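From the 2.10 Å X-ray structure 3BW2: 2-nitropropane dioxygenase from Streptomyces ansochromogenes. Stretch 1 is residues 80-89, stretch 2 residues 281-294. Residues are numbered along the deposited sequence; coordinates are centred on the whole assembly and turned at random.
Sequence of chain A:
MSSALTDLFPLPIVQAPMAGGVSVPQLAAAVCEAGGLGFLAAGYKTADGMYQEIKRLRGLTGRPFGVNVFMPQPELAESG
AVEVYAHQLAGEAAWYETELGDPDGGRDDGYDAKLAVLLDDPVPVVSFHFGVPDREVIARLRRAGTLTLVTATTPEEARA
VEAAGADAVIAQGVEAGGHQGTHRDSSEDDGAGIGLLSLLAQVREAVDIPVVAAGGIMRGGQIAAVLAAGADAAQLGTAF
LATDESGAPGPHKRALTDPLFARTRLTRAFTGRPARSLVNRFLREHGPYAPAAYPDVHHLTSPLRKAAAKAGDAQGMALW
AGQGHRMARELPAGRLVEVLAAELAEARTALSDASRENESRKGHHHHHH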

# COMPACT_ATOMS: atom_id res chain seq x y z
N GLY A 80 17.23 10.49 -26.36
CA GLY A 80 17.34 11.87 -25.93
C GLY A 80 17.36 12.03 -24.42
O GLY A 80 18.22 12.72 -23.87
N ALA A 81 16.41 11.39 -23.74
CA ALA A 81 16.33 11.47 -22.29
C ALA A 81 17.55 10.84 -21.62
O ALA A 81 18.06 11.35 -20.63
CB ALA A 81 15.06 10.78 -21.80
N VAL A 82 18.01 9.71 -22.17
CA VAL A 82 19.16 9.01 -21.63
C VAL A 82 20.41 9.88 -21.70
O VAL A 82 21.22 9.92 -20.77
CB VAL A 82 19.42 7.70 -22.41
CG1 VAL A 82 20.70 7.04 -21.92
CG2 VAL A 82 18.24 6.76 -22.23
N GLU A 83 20.56 10.59 -22.81
CA GLU A 83 21.70 11.48 -23.02
C GLU A 83 21.70 12.58 -21.97
O GLU A 83 22.75 12.91 -21.41
CB GLU A 83 21.61 12.10 -24.42
CG GLU A 83 22.84 12.88 -24.83
CD GLU A 83 22.65 13.57 -26.17
OE1 GLU A 83 22.28 12.89 -27.15
OE2 GLU A 83 22.88 14.80 -26.25
N VAL A 84 20.53 13.15 -21.71
CA VAL A 84 20.39 14.21 -20.72
C VAL A 84 20.70 13.73 -19.31
O VAL A 84 21.35 14.43 -18.53
CB VAL A 84 18.96 14.81 -20.75
CG1 VAL A 84 18.77 15.77 -19.57
CG2 VAL A 84 18.74 15.54 -22.05
N TYR A 85 20.22 12.53 -18.97
CA TYR A 85 20.46 11.98 -17.64
C TYR A 85 21.94 11.69 -17.47
O TYR A 85 22.51 11.97 -16.41
CB TYR A 85 19.64 10.70 -17.45
CG TYR A 85 19.54 10.26 -16.01
CD1 TYR A 85 19.10 11.14 -15.02
CD2 TYR A 85 19.85 8.95 -15.63
CE1 TYR A 85 18.97 10.74 -13.69
CE2 TYR A 85 19.72 8.53 -14.31
CZ TYR A 85 19.28 9.43 -13.35
OH TYR A 85 19.14 9.02 -12.04
N ALA A 86 22.56 11.13 -18.50
CA ALA A 86 23.98 10.82 -18.47
C ALA A 86 24.75 12.09 -18.15
O ALA A 86 25.66 12.10 -17.31
CB ALA A 86 24.43 10.26 -19.81
N HIS A 87 24.38 13.17 -18.82
CA HIS A 87 25.01 14.47 -18.62
C HIS A 87 24.90 14.88 -17.16
O HIS A 87 25.88 15.31 -16.54
CB HIS A 87 24.34 15.51 -19.51
CG HIS A 87 24.84 16.91 -19.30
ND1 HIS A 87 26.14 17.28 -19.56
CD2 HIS A 87 24.20 18.03 -18.88
CE1 HIS A 87 26.29 18.56 -19.30
NE2 HIS A 87 25.13 19.04 -18.88
N GLN A 88 23.70 14.75 -16.60
CA GLN A 88 23.44 15.12 -15.22
C GLN A 88 24.21 14.25 -14.23
O GLN A 88 24.33 14.61 -13.05
CB GLN A 88 21.94 15.03 -14.93
CG GLN A 88 21.09 15.86 -15.88
CD GLN A 88 19.61 15.65 -15.68
OE1 GLN A 88 19.14 14.51 -15.59
NE2 GLN A 88 18.85 16.74 -15.62
N LEU A 89 24.74 13.13 -14.69
CA LEU A 89 25.51 12.23 -13.83
C LEU A 89 27.01 12.45 -13.95
O LEU A 89 27.80 11.74 -13.32
CB LEU A 89 25.19 10.77 -14.17
CG LEU A 89 23.77 10.27 -13.86
CD1 LEU A 89 23.62 8.83 -14.33
CD2 LEU A 89 23.50 10.38 -12.37
N ARG A 281 21.33 10.20 -0.80
CA ARG A 281 21.79 11.32 -1.62
C ARG A 281 21.50 11.16 -3.11
O ARG A 281 20.91 12.04 -3.74
CB ARG A 281 23.29 11.54 -1.42
CG ARG A 281 23.84 12.76 -2.16
CD ARG A 281 25.36 12.84 -2.07
NE ARG A 281 26.01 11.71 -2.72
CZ ARG A 281 25.99 11.48 -4.03
NH1 ARG A 281 25.35 12.31 -4.85
NH2 ARG A 281 26.61 10.42 -4.53
N PHE A 282 21.93 10.04 -3.68
CA PHE A 282 21.73 9.78 -5.10
C PHE A 282 20.25 9.89 -5.48
O PHE A 282 19.90 10.51 -6.48
CB PHE A 282 22.25 8.39 -5.47
CG PHE A 282 22.49 8.19 -6.94
CD1 PHE A 282 23.78 8.27 -7.46
CD2 PHE A 282 21.44 7.94 -7.81
CE1 PHE A 282 24.01 8.10 -8.82
CE2 PHE A 282 21.66 7.77 -9.17
CZ PHE A 282 22.94 7.85 -9.68
N LEU A 283 19.39 9.30 -4.67
CA LEU A 283 17.96 9.33 -4.95
C LEU A 283 17.42 10.76 -4.87
O LEU A 283 16.70 11.20 -5.77
CB LEU A 283 17.21 8.41 -3.98
CG LEU A 283 15.78 8.01 -4.37
CD1 LEU A 283 15.38 6.75 -3.62
CD2 LEU A 283 14.81 9.16 -4.07
N ARG A 284 17.77 11.48 -3.82
CA ARG A 284 17.30 12.85 -3.66
C ARG A 284 17.74 13.75 -4.82
O ARG A 284 16.97 14.56 -5.31
CB ARG A 284 17.82 13.45 -2.34
CG ARG A 284 17.03 13.04 -1.11
CD ARG A 284 17.52 13.79 0.12
NE ARG A 284 18.77 13.23 0.64
CZ ARG A 284 18.84 12.16 1.43
NH1 ARG A 284 17.73 11.54 1.81
NH2 ARG A 284 20.02 11.71 1.84
N GLU A 285 18.98 13.57 -5.26
CA GLU A 285 19.53 14.39 -6.33
C GLU A 285 19.07 14.08 -7.75
O GLU A 285 18.75 15.00 -8.51
CB GLU A 285 21.06 14.33 -6.31
CG GLU A 285 21.70 15.16 -5.21
CD GLU A 285 23.21 15.13 -5.29
OE1 GLU A 285 23.76 15.28 -6.41
OE2 GLU A 285 23.86 14.97 -4.24
N HIS A 286 19.03 12.81 -8.11
CA HIS A 286 18.66 12.41 -9.46
C HIS A 286 17.27 11.81 -9.64
O HIS A 286 16.75 11.77 -10.75
CB HIS A 286 19.72 11.44 -9.98
CG HIS A 286 21.12 11.92 -9.76
ND1 HIS A 286 21.64 13.01 -10.41
CD2 HIS A 286 22.09 11.47 -8.93
CE1 HIS A 286 22.88 13.23 -9.99
NE2 HIS A 286 23.17 12.31 -9.09
N GLY A 287 16.68 11.35 -8.55
CA GLY A 287 15.35 10.77 -8.63
C GLY A 287 14.32 11.59 -9.38
O GLY A 287 13.64 11.07 -10.26
N PRO A 288 14.18 12.89 -9.07
CA PRO A 288 13.21 13.77 -9.73
C PRO A 288 13.38 13.91 -11.24
O PRO A 288 12.45 14.31 -11.94
CB PRO A 288 13.41 15.11 -9.03
CG PRO A 288 13.93 14.72 -7.68
CD PRO A 288 14.90 13.63 -8.02
N TYR A 289 14.56 13.58 -11.76
CA TYR A 289 14.82 13.75 -13.18
C TYR A 289 15.10 12.47 -13.95
O TYR A 289 15.31 12.50 -15.16
CB TYR A 289 15.99 14.72 -13.34
CG TYR A 289 15.87 15.90 -12.40
CD1 TYR A 289 14.92 16.90 -12.61
CD2 TYR A 289 16.65 15.98 -11.24
CE1 TYR A 289 14.73 17.93 -11.70
CE2 TYR A 289 16.47 17.01 -10.31
CZ TYR A 289 15.51 17.98 -10.55
OH TYR A 289 15.30 18.99 -9.63
N ALA A 290 15.10 11.34 -13.25
CA ALA A 290 15.37 10.05 -13.87
C ALA A 290 14.31 9.68 -14.91
O ALA A 290 13.11 9.66 -14.61
CB ALA A 290 15.45 8.96 -12.82
N PRO A 291 14.74 9.38 -16.14
CA PRO A 291 13.83 9.02 -17.23
C PRO A 291 13.47 7.54 -17.23
O PRO A 291 14.16 6.71 -16.63
CB PRO A 291 14.63 9.40 -18.47
CG PRO A 291 16.03 9.00 -18.07
CD PRO A 291 16.13 9.52 -16.64
N ALA A 292 12.37 7.21 -17.90
CA ALA A 292 11.92 5.83 -18.00
C ALA A 292 12.74 5.21 -19.14
O ALA A 292 12.36 5.31 -20.30
CB ALA A 292 10.43 5.77 -18.33
N ALA A 293 13.86 4.60 -18.79
CA ALA A 293 14.73 3.99 -19.79
C ALA A 293 15.51 2.83 -19.18
O ALA A 293 16.65 3.00 -18.75
CB ALA A 293 15.70 5.04 -20.34
N TYR A 294 14.89 1.66 -19.17
CA TYR A 294 15.49 0.45 -18.61
C TYR A 294 15.79 -0.55 -19.73
O TYR A 294 15.01 -0.69 -20.66
CB TYR A 294 14.52 -0.18 -17.61
CG TYR A 294 15.03 -1.47 -17.01
CD1 TYR A 294 15.84 -1.46 -15.88
CD2 TYR A 294 14.72 -2.70 -17.59
CE1 TYR A 294 16.34 -2.65 -15.34
CE2 TYR A 294 15.20 -3.89 -17.06
CZ TYR A 294 16.01 -3.86 -15.94
OH TYR A 294 16.50 -5.03 -15.40
O HOH W 1 16.89 13.92 -16.86
O HOH W 2 19.61 14.17 -12.42

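Packing of residues 80-89 against residues 281-294 in 2-nitropropane dioxygenase, two segments of one chain whose touching residues lie at least 193 positions apart in sequence. In the backbone, the first stretch is helical from 81 to 88, held by i to i+4 bonds such as Y85 N to A81 O (3.0 Å) and Q88 N to V84 O (3.1 Å). The second opens with a helix, in which H286 N bonds to F282 O (3.0 Å), and continues through a turn, where Y289 N bonds to H286 O (3.0 Å), into an extended segment. The two helix axes come no closer than 12.8 Å, with their N-to-C directions 126° apart, so this is not a close helix-helix pairing. Much of the contact is made instead by the segment after the second helix, which runs against the first helix in the opposite sense: the CA atoms of A81 and P291 are 6.2 Å apart, those of Y85 and A290 6.6 Å, and those of Q88 and H286 8.0 Å. Together the stretches bury 469 Å².

Among the aromatic and CH-pi contacts, Y85, with chi1 t, gives up the largest area, 95 Å². One face of its ring is covered by P291 CD, 3.8 Å from the ring centroid, and A290 CA, 4.1 Å from the same centroid. Both carbons sit near the ring normal, so their C-H groups can meet the pi cloud; in P291 the carbon next to the ring nitrogen is somewhat polarised, which favours such a contact. Beyond the ring, Y85 OH reaches H286 CB at 3.2 Å, a tight van der Waals approach, while the hydroxyl finds its hydrogen bond elsewhere in the structure. A third CH-pi contact, on a different ring, is almost exactly centred: L89 CD2 stands 3.6 Å from the centroid of the H286 ring, 3° off its normal.

Apolar contacts begin at the start of the first helix, where A81 CB meets P291 CB at 3.6 Å; two residues further along the second stretch, A293 CB meets V82 CG2, also at 3.6 Å. At the other end L89 CD2 touches F282 CZ at 3.7 Å; the CB of each residue points sideways, but the ends of both side chains come nearer to the opposing stretch. The same methyl thus serves both F282 and the H286 ring.

No direct hydrogen bond or salt bridge joins the stretches; water supplies the polar links. Water 1 donates to Q88 OE1 and to Y289 O, each at 2.7 Å, tying a side chain of the helix to a carbonyl of the turn. Water 2 donates weakly to Q88 OE1 at 3.2 Å and is hydrogen-bonded to H286 ND1 at 3.1 Å. Q88 OE1 is therefore the shared acceptor of both bridges. Within the second stretch, R281 NH1 forms a salt bridge with E285 OE2 (3.1 Å), one helical turn away.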